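Local coordinates for glutaredoxin (Chlorella sorokiniana, PDB 4I2U), which probably catalyses glutathione-dependent thiol-disulfide exchange as a thioredoxin-fold oxidoreductase that binds glutathione and helps maintain cell redox balance, at residues K30-L35 / G84-D88. Residue numbers count along the deposited sequence, not the author numbering.
Sequences KGKRAL and GDDTD. With GSH (glutathione), chain B.
Two helices that run side by side in the same sense can approach closely when small residues line their interface, and this thioredoxin-fold protein illustrates the principle. Segments 30-35, from helix 26-36, and 84-88, which opens helix 84-93, are both regular alpha-helix; their axes come within 8.1 Å at an angle of 18°. Gly31 faces Gly84, their CA atoms 4.5 Å apart, and one turn on Ala34 pairs with Asp88 at 5.3 Å. Thr87, with chi1 m, fills the buried middle: its CG2 lies 4.0 Å from Gly31 O, 4.1 Å from Ala34 CB and 4.2 Å from Leu35 CG, while its OG1 is hydrogen-bonded to Gly83 O. Polar partners are found along the border. Lys30, extended in chi1 and chi2 (t) but turned at chi3 (m), passes over Gly84 O, with CD 3.7 Å away, and its NZ donates to Asp85 OD1 at 2.7 Å in a salt bridge. Lys30 O, already accepting from Ala34 N (3.0 Å), also receives a hydrogen from a water (2.8 Å), which gives its other to Asp88 OD1 (2.7 Å). At the helix start, Gly84 N and Asp85 N donate to glutathione O12 and O11, respectively, both at 2.9 Å. The alpha-carboxylate of glutathione's gamma-glutamyl residue thus takes the first two backbone amides of helix 84-93, while Lys30 balances the charge of the Asp85 side chain beside it.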
loop_
_atom_site.group_PDB
_atom_site.type_symbol
_atom_site.label_atom_id
_atom_site.label_comp_id
_atom_site.label_asym_id
_atom_site.label_seq_id
_atom_site.Cartn_x
_atom_site.Cartn_y
_atom_site.Cartn_z
ATOM N N LYS A 30 -4.806 9.640 -3.264
ATOM C CA LYS A 30 -4.726 10.154 -1.894
ATOM C C LYS A 30 -3.739 9.336 -1.045
ATOM O O LYS A 30 -2.954 9.892 -0.277
ATOM C CB LYS A 30 -6.124 10.111 -1.274
ATOM C CG LYS A 30 -6.225 10.566 0.163
ATOM C CD LYS A 30 -7.644 10.314 0.712
ATOM C CE LYS A 30 -8.717 11.059 -0.067
ATOM N NZ LYS A 30 -9.972 11.142 0.757
ATOM N N GLY A 31 -3.781 8.014 -1.162
ATOM C CA GLY A 31 -2.864 7.155 -0.432
ATOM C C GLY A 31 -1.421 7.380 -0.849
ATOM O O GLY A 31 -0.515 7.456 -0.012
ATOM N N LYS A 32 -1.184 7.483 -2.152
ATOM C CA LYS A 32 0.140 7.785 -2.655
ATOM C C LYS A 32 0.663 9.108 -2.137
ATOM O O LYS A 32 1.805 9.181 -1.666
ATOM C CB LYS A 32 0.155 7.784 -4.178
ATOM C CG LYS A 32 -0.052 6.411 -4.798
ATOM C CD LYS A 32 -0.378 6.524 -6.273
ATOM C CE LYS A 32 -0.404 5.173 -6.957
ATOM N NZ LYS A 32 -0.910 5.295 -8.335
ATOM N N ARG A 33 -0.149 10.158 -2.199
ATOM C CA ARG A 33 0.297 11.470 -1.740
ATOM C C ARG A 33 0.600 11.469 -0.259
ATOM O O ARG A 33 1.545 12.122 0.191
ATOM C CB ARG A 33 -0.725 12.545 -2.110
ATOM C CG ARG A 33 -0.734 12.858 -3.607
ATOM C CD ARG A 33 -1.891 13.779 -4.014
ATOM N NE ARG A 33 -1.779 14.191 -5.415
ATOM C CZ ARG A 33 -2.770 14.712 -6.139
ATOM N NH1 ARG A 33 -3.974 14.893 -5.606
ATOM N NH2 ARG A 33 -2.551 15.053 -7.409
ATOM N N ALA A 34 -0.172 10.726 0.520
ATOM C CA ALA A 34 0.098 10.612 1.946
ATOM C C ALA A 34 1.459 9.967 2.205
ATOM O O ALA A 34 2.254 10.459 3.009
ATOM C CB ALA A 34 -1.003 9.815 2.622
ATOM N N LEU A 35 1.740 8.861 1.533
ATOM C CA LEU A 35 3.015 8.181 1.685
ATOM C C LEU A 35 4.184 9.050 1.197
ATOM O O LEU A 35 5.270 9.028 1.791
ATOM C CB LEU A 35 2.995 6.861 0.911
ATOM C CG LEU A 35 2.023 5.808 1.466
ATOM C CD1 LEU A 35 1.788 4.738 0.439
ATOM C CD2 LEU A 35 2.568 5.213 2.750
ATOM N N GLY A 84 -7.425 4.296 1.126
ATOM C CA GLY A 84 -6.897 5.632 0.919
ATOM C C GLY A 84 -7.226 6.584 2.050
ATOM O O GLY A 84 -6.342 7.325 2.522
ATOM N N ASP A 85 -8.488 6.601 2.475
ATOM C CA ASP A 85 -8.871 7.423 3.606
ATOM C C ASP A 85 -8.088 7.011 4.847
ATOM O O ASP A 85 -7.625 7.860 5.585
ATOM C CB ASP A 85 -10.361 7.312 3.873
ATOM C CG ASP A 85 -11.201 8.045 2.845
ATOM O OD1 ASP A 85 -10.665 8.896 2.103
ATOM O OD2 ASP A 85 -12.399 7.731 2.795
ATOM N N ASP A 86 -7.932 5.709 5.075
ATOM C CA ASP A 86 -7.194 5.242 6.253
ATOM C C ASP A 86 -5.748 5.701 6.206
ATOM O O ASP A 86 -5.189 6.155 7.219
ATOM C CB ASP A 86 -7.196 3.711 6.362
ATOM C CG ASP A 86 -8.557 3.123 6.597
ATOM O OD1 ASP A 86 -9.376 3.738 7.311
ATOM O OD2 ASP A 86 -8.791 2.012 6.072
ATOM N N THR A 87 -5.116 5.573 5.049
ATOM C CA THR A 87 -3.706 5.904 4.931
ATOM C C THR A 87 -3.507 7.400 5.125
ATOM O O THR A 87 -2.553 7.830 5.795
ATOM C CB THR A 87 -3.148 5.436 3.578
ATOM O OG1 THR A 87 -3.249 4.012 3.481
ATOM C CG2 THR A 87 -1.688 5.814 3.419
ATOM N N ASP A 88 -4.374 8.203 4.544
ATOM C CA ASP A 88 -4.323 9.641 4.742
ATOM C C ASP A 88 -4.501 10.014 6.215
ATOM O O ASP A 88 -3.784 10.867 6.742
ATOM C CB ASP A 88 -5.403 10.299 3.897
ATOM C CG ASP A 88 -5.342 11.789 3.959
ATOM O OD1 ASP A 88 -4.423 12.367 3.336
ATOM O OD2 ASP A 88 -6.202 12.374 4.655
HETATM N N1 GSH B . -13.089 4.608 1.160
HETATM C CA1 GSH B . -12.281 3.723 0.307
HETATM C C1 GSH B . -10.839 4.085 0.551
HETATM O O11 GSH B . -10.601 4.999 1.363
HETATM O O12 GSH B . -9.918 3.455 -0.028
HETATM C CB1 GSH B . -12.743 3.898 -1.138
HETATM C CG1 GSH B . -12.048 2.955 -2.114
HETATM C CD1 GSH B . -12.900 2.695 -3.344
HETATM O OE1 GSH B . -14.112 2.481 -3.264
HETATM N N2 GSH B . -12.272 2.661 -4.505
HETATM C CA2 GSH B . -12.960 2.304 -5.750
HETATM C C2 GSH B . -12.912 0.819 -6.028
HETATM O O2 GSH B . -12.118 0.093 -5.450
HETATM C CB2 GSH B . -12.365 3.082 -6.925
HETATM S SG2 GSH B . -12.739 4.855 -6.830
HETATM N N3 GSH B . -13.798 0.341 -6.890
HETATM C CA3 GSH B . -13.929 -1.079 -7.110
HETATM C C3 GSH B . -12.809 -1.700 -7.907
HETATM O O31 GSH B . -11.984 -0.997 -8.525
HETATM O O32 GSH B . -12.780 -2.953 -7.897
HETATM O O HOH W 1 -3.135 12.425 0.933
#